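Local coordinates for inactive PncC family protein (Escherichia coli O157:H7, PDB 5KOL) that belongs to the CinA family but probably lacks nicotinamide-nucleotide (NMN) amidohydrolase activity, its actual role being unknown, at residues A89-G101 with T131-T144. Numbering follows the deposited sequence.
Sequences AVSEKVAAEMATG and TVWFAWHIKGQNYT
The indole of Trp133 lies flat beneath the first turn of helix 92-101, with Ser91 C and Glu92 N lying over one face, the nitrogen over its centre. Glu92 CB sits above the six-membered ring in a CH-pi contact, 3.5 Å from its centroid and 15° off the ring normal. Beyond it, an anti first torsion (chi1 175°) and an extended chain carry the Glu92 carboxylate out along the ring. The carboxylate and indole planes are 13° apart. Its OE1 accepts a hydrogen bond of 3.0 Å from Thr144 OG1, which meets the carboxylate from above its plane. Just before the helix, Val90 CG1 touches Trp133 CD1 at 4.0 Å. Ser91 caps the helix, its OG accepting from Val94 N as well as bonding to Ser88 O.

One turn further on, small residues let the helix settle close to strand 131-138, the segment axes coming within 6.9 Å. Ala135 is the bump: its CB presses against the backbone of Ala95, 3.3 Å from Ala95 O, and fills the hollow between the methyls of Ala95 and Ala99, each 3.9 Å away. Ala96 CB touches Thr144 CG2 at the side. Towards the hairpin end, Thr100 CG2 rests against the amide of Asn142, 3.4 Å from OD1. That same oxygen accepts from His137 ND1 (2.8 Å), a cross-strand bond that ties the amide to the imidazole.

The helix thus packs on one face of the mixed sheet, over the hairpin formed by strands 131-138 and 141-148, while Val90 and Met98 also touch strand 110-116 alongside. On the opposite face, Trp136 and Ile138 pack against helix 153-171, placing the hairpin between helices in an alpha/beta/alpha arrangement.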
loop_
_atom_site.group_PDB
_atom_site.type_symbol
_atom_site.label_atom_id
_atom_site.label_comp_id
_atom_site.label_asym_id
_atom_site.label_seq_id
_atom_site.Cartn_x
_atom_site.Cartn_y
_atom_site.Cartn_z
ATOM N N ALA A 89 14.968 -12.014 0.816
ATOM C CA ALA A 89 13.937 -11.148 0.245
ATOM C C ALA A 89 14.507 -9.898 -0.409
ATOM O O ALA A 89 13.837 -9.298 -1.260
ATOM C CB ALA A 89 12.934 -10.716 1.328
ATOM N N VAL A 90 15.692 -9.460 0.002
ATOM C CA VAL A 90 16.357 -8.309 -0.611
ATOM C C VAL A 90 17.313 -8.905 -1.634
ATOM O O VAL A 90 18.459 -9.225 -1.326
ATOM C CB VAL A 90 17.077 -7.445 0.425
ATOM C CG1 VAL A 90 17.906 -6.350 -0.262
ATOM C CG2 VAL A 90 16.068 -6.839 1.419
ATOM N N SER A 91 16.834 -9.081 -2.865
ATOM C CA SER A 91 17.644 -9.749 -3.879
ATOM C C SER A 91 17.094 -9.410 -5.248
ATOM O O SER A 91 15.905 -9.118 -5.401
ATOM C CB SER A 91 17.638 -11.270 -3.706
ATOM O OG SER A 91 16.350 -11.763 -4.044
ATOM N N GLU A 92 17.971 -9.508 -6.249
ATOM C CA GLU A 92 17.554 -9.292 -7.628
ATOM C C GLU A 92 16.427 -10.240 -8.027
ATOM O O GLU A 92 15.459 -9.835 -8.681
ATOM C CB GLU A 92 18.758 -9.450 -8.561
ATOM C CG GLU A 92 18.405 -9.373 -10.026
ATOM C CD GLU A 92 19.618 -9.471 -10.932
ATOM O OE1 GLU A 92 19.447 -9.306 -12.159
ATOM O OE2 GLU A 92 20.730 -9.708 -10.420
ATOM N N LYS A 93 16.525 -11.507 -7.628
ATOM C CA LYS A 93 15.523 -12.484 -8.036
ATOM C C LYS A 93 14.161 -12.177 -7.425
ATOM O O LYS A 93 13.139 -12.209 -8.121
ATOM C CB LYS A 93 15.997 -13.893 -7.661
ATOM C CG LYS A 93 14.992 -15.005 -7.933
ATOM C CD LYS A 93 14.692 -15.196 -9.408
ATOM C CE LYS A 93 13.956 -16.519 -9.646
ATOM N NZ LYS A 93 13.546 -16.738 -11.067
ATOM N N VAL A 94 14.119 -11.858 -6.126
ATOM C CA VAL A 94 12.829 -11.645 -5.477
ATOM C C VAL A 94 12.166 -10.367 -6.001
ATOM O O VAL A 94 10.947 -10.317 -6.239
ATOM C CB VAL A 94 13.019 -11.626 -3.947
ATOM C CG1 VAL A 94 11.758 -11.126 -3.246
ATOM C CG2 VAL A 94 13.391 -13.035 -3.456
ATOM N N ALA A 95 12.956 -9.327 -6.223
ATOM C CA ALA A 95 12.406 -8.106 -6.812
ATOM C C ALA A 95 11.734 -8.406 -8.153
ATOM O O ALA A 95 10.598 -7.983 -8.406
ATOM C CB ALA A 95 13.536 -7.075 -6.981
ATOM N N ALA A 96 12.427 -9.150 -9.026
ATOM C CA ALA A 96 11.854 -9.519 -10.316
ATOM C C ALA A 96 10.541 -10.279 -10.145
ATOM O O ALA A 96 9.536 -9.964 -10.800
ATOM C CB ALA A 96 12.869 -10.339 -11.124
ATOM N N GLU A 97 10.519 -11.282 -9.259
ATOM C CA GLU A 97 9.269 -12.008 -9.013
ATOM C C GLU A 97 8.181 -11.112 -8.443
ATOM O O GLU A 97 6.993 -11.330 -8.728
ATOM C CB GLU A 97 9.485 -13.195 -8.074
ATOM C CG GLU A 97 10.416 -14.237 -8.619
ATOM C CD GLU A 97 10.581 -15.372 -7.647
ATOM O OE1 GLU A 97 11.519 -15.260 -6.842
ATOM O OE2 GLU A 97 9.807 -16.351 -7.701
ATOM N N MET A 98 8.535 -10.137 -7.594
ATOM C CA MET A 98 7.473 -9.265 -7.103
ATOM C C MET A 98 6.868 -8.463 -8.242
ATOM O O MET A 98 5.655 -8.235 -8.268
ATOM C CB MET A 98 7.938 -8.309 -5.999
ATOM C CG MET A 98 8.318 -8.960 -4.682
ATOM S SD MET A 98 9.287 -7.883 -3.568
ATOM C CE MET A 98 8.049 -6.596 -3.221
ATOM N N ALA A 99 7.701 -8.033 -9.195
ATOM C CA ALA A 99 7.206 -7.262 -10.332
ATOM C C ALA A 99 6.301 -8.105 -11.232
ATOM O O ALA A 99 5.295 -7.606 -11.749
ATOM C CB ALA A 99 8.381 -6.697 -11.131
ATOM N N THR A 100 6.646 -9.379 -11.459
ATOM C CA THR A 100 5.770 -10.197 -12.292
ATOM C C THR A 100 4.546 -10.674 -11.526
ATOM O O THR A 100 3.472 -10.821 -12.124
ATOM C CB THR A 100 6.520 -11.403 -12.877
ATOM O OG1 THR A 100 7.059 -12.208 -11.821
ATOM C CG2 THR A 100 7.647 -10.947 -13.791
ATOM N N GLY A 101 4.679 -10.911 -10.215
ATOM C CA GLY A 101 3.511 -11.252 -9.418
ATOM C C GLY A 101 2.467 -10.151 -9.401
ATOM O O GLY A 101 1.266 -10.424 -9.480
ATOM N N THR A 131 21.000 -0.834 1.013
ATOM C CA THR A 131 20.885 -1.580 -0.235
ATOM C C THR A 131 19.417 -1.807 -0.582
ATOM O O THR A 131 18.674 -2.395 0.214
ATOM C CB THR A 131 21.565 -2.941 -0.095
ATOM O OG1 THR A 131 22.889 -2.769 0.407
ATOM C CG2 THR A 131 21.600 -3.662 -1.451
ATOM N N VAL A 132 19.007 -1.402 -1.782
ATOM C CA VAL A 132 17.638 -1.604 -2.245
ATOM C C VAL A 132 17.668 -2.177 -3.659
ATOM O O VAL A 132 18.304 -1.609 -4.558
ATOM C CB VAL A 132 16.811 -0.300 -2.208
ATOM C CG1 VAL A 132 15.359 -0.601 -2.587
ATOM C CG2 VAL A 132 16.872 0.334 -0.830
ATOM N N TRP A 133 16.976 -3.299 -3.854
ATOM C CA TRP A 133 16.797 -3.882 -5.179
ATOM C C TRP A 133 15.484 -3.428 -5.800
ATOM O O TRP A 133 14.465 -3.339 -5.121
ATOM C CB TRP A 133 16.820 -5.399 -5.095
ATOM C CG TRP A 133 18.196 -5.964 -5.190
ATOM C CD1 TRP A 133 18.981 -6.387 -4.160
ATOM C CD2 TRP A 133 18.964 -6.150 -6.390
ATOM N NE1 TRP A 133 20.187 -6.844 -4.642
ATOM C CE2 TRP A 133 20.203 -6.706 -6.008
ATOM C CE3 TRP A 133 18.722 -5.900 -7.748
ATOM C CZ2 TRP A 133 21.211 -7.021 -6.942
ATOM C CZ3 TRP A 133 19.724 -6.220 -8.680
ATOM C CH2 TRP A 133 20.950 -6.771 -8.268
ATOM N N PHE A 134 15.507 -3.166 -7.100
ATOM C CA PHE A 134 14.329 -2.692 -7.809
ATOM C C PHE A 134 14.069 -3.588 -9.003
ATOM O O PHE A 134 15.003 -4.140 -9.579
ATOM C CB PHE A 134 14.519 -1.257 -8.308
ATOM C CG PHE A 134 14.807 -0.249 -7.223
ATOM C CD1 PHE A 134 16.093 -0.077 -6.741
ATOM C CD2 PHE A 134 13.800 0.566 -6.742
ATOM C CE1 PHE A 134 16.368 0.869 -5.748
ATOM C CE2 PHE A 134 14.055 1.527 -5.754
ATOM C CZ PHE A 134 15.343 1.676 -5.259
ATOM N N ALA A 135 12.806 -3.700 -9.409
ATOM C CA ALA A 135 12.496 -4.366 -10.671
ATOM C C ALA A 135 11.346 -3.643 -11.361
ATOM O O ALA A 135 10.461 -3.079 -10.702
ATOM C CB ALA A 135 12.154 -5.867 -10.463
ATOM N N TRP A 136 11.374 -3.653 -12.699
ATOM C CA TRP A 136 10.307 -3.089 -13.520
ATOM C C TRP A 136 9.929 -4.063 -14.626
ATOM O O TRP A 136 10.805 -4.629 -15.280
ATOM C CB TRP A 136 10.724 -1.765 -14.179
ATOM C CG TRP A 136 11.246 -0.731 -13.205
ATOM C CD1 TRP A 136 10.554 0.304 -12.662
ATOM C CD2 TRP A 136 12.578 -0.651 -12.676
ATOM N NE1 TRP A 136 11.369 1.034 -11.813
ATOM C CE2 TRP A 136 12.619 0.467 -11.813
ATOM C CE3 TRP A 136 13.748 -1.399 -12.873
ATOM C CZ2 TRP A 136 13.771 0.836 -11.129
ATOM C CZ3 TRP A 136 14.893 -1.033 -12.190
ATOM C CH2 TRP A 136 14.898 0.074 -11.329
ATOM N N HIS A 137 8.627 -4.217 -14.856
ATOM C CA HIS A 137 8.096 -4.992 -15.970
ATOM C C HIS A 137 7.514 -4.014 -16.980
ATOM O O HIS A 137 6.638 -3.213 -16.637
ATOM C CB HIS A 137 7.021 -5.973 -15.506
ATOM C CG HIS A 137 6.410 -6.774 -16.619
ATOM N ND1 HIS A 137 6.758 -8.085 -16.872
ATOM C CD2 HIS A 137 5.470 -6.452 -17.541
ATOM C CE1 HIS A 137 6.064 -8.533 -17.903
ATOM N NE2 HIS A 137 5.272 -7.564 -18.327
ATOM N N ILE A 138 8.012 -4.062 -18.209
ATOM C CA ILE A 138 7.517 -3.214 -19.288
ATOM C C ILE A 138 7.452 -4.040 -20.557
ATOM O O ILE A 138 8.436 -4.693 -20.922
ATOM C CB ILE A 138 8.408 -1.987 -19.538
ATOM C CG1 ILE A 138 8.875 -1.376 -18.227
ATOM C CG2 ILE A 138 7.667 -0.987 -20.417
ATOM C CD1 ILE A 138 10.014 -0.429 -18.378
ATOM N N LYS A 139 6.308 -3.988 -21.237
ATOM C CA LYS A 139 6.120 -4.630 -22.538
ATOM C C LYS A 139 6.621 -6.076 -22.531
ATOM O O LYS A 139 7.444 -6.479 -23.353
ATOM C CB LYS A 139 6.802 -3.816 -23.641
ATOM C CG LYS A 139 6.180 -2.432 -23.866
ATOM C CD LYS A 139 7.040 -1.559 -24.781
ATOM C CE LYS A 139 6.421 -0.176 -25.000
ATOM N NZ LYS A 139 6.986 0.864 -24.083
ATOM N N GLY A 140 6.125 -6.864 -21.577
ATOM C CA GLY A 140 6.502 -8.265 -21.492
ATOM C C GLY A 140 7.933 -8.538 -21.083
ATOM O O GLY A 140 8.361 -9.696 -21.114
ATOM N N GLN A 141 8.684 -7.514 -20.689
ATOM C CA GLN A 141 10.096 -7.626 -20.363
ATOM C C GLN A 141 10.327 -7.142 -18.936
ATOM O O GLN A 141 9.618 -6.259 -18.442
ATOM C CB GLN A 141 10.950 -6.807 -21.357
ATOM C CG GLN A 141 12.447 -6.772 -21.070
ATOM C CD GLN A 141 13.074 -8.154 -20.952
ATOM O OE1 GLN A 141 12.641 -9.107 -21.603
ATOM N NE2 GLN A 141 14.108 -8.264 -20.122
ATOM N N ASN A 142 11.327 -7.725 -18.277
ATOM C CA ASN A 142 11.630 -7.418 -16.884
ATOM C C ASN A 142 13.032 -6.832 -16.760
ATOM O O ASN A 142 13.966 -7.289 -17.434
ATOM C CB ASN A 142 11.489 -8.675 -16.029
ATOM C CG ASN A 142 10.074 -9.190 -16.008
ATOM O OD1 ASN A 142 9.168 -8.506 -15.523
ATOM N ND2 ASN A 142 9.868 -10.400 -16.522
ATOM N N TYR A 143 13.167 -5.808 -15.908
ATOM C CA TYR A 143 14.432 -5.130 -15.643
ATOM C C TYR A 143 14.679 -5.045 -14.143
ATOM O O TYR A 143 13.736 -4.981 -13.352
ATOM C CB TYR A 143 14.434 -3.708 -16.234
ATOM C CG TYR A 143 14.056 -3.692 -17.698
ATOM C CD1 TYR A 143 12.721 -3.690 -18.086
ATOM C CD2 TYR A 143 15.024 -3.702 -18.684
ATOM C CE1 TYR A 143 12.363 -3.690 -19.419
ATOM C CE2 TYR A 143 14.676 -3.698 -20.023
ATOM C CZ TYR A 143 13.343 -3.691 -20.384
ATOM O OH TYR A 143 12.980 -3.692 -21.715
ATOM N N THR A 144 15.958 -5.025 -13.751
ATOM C CA THR A 144 16.332 -4.883 -12.346
ATOM C C THR A 144 17.481 -3.887 -12.230
ATOM O O THR A 144 18.227 -3.647 -13.184
ATOM C CB THR A 144 16.759 -6.222 -11.704
ATOM O OG1 THR A 144 17.954 -6.688 -12.342
ATOM C CG2 THR A 144 15.680 -7.311 -11.892
#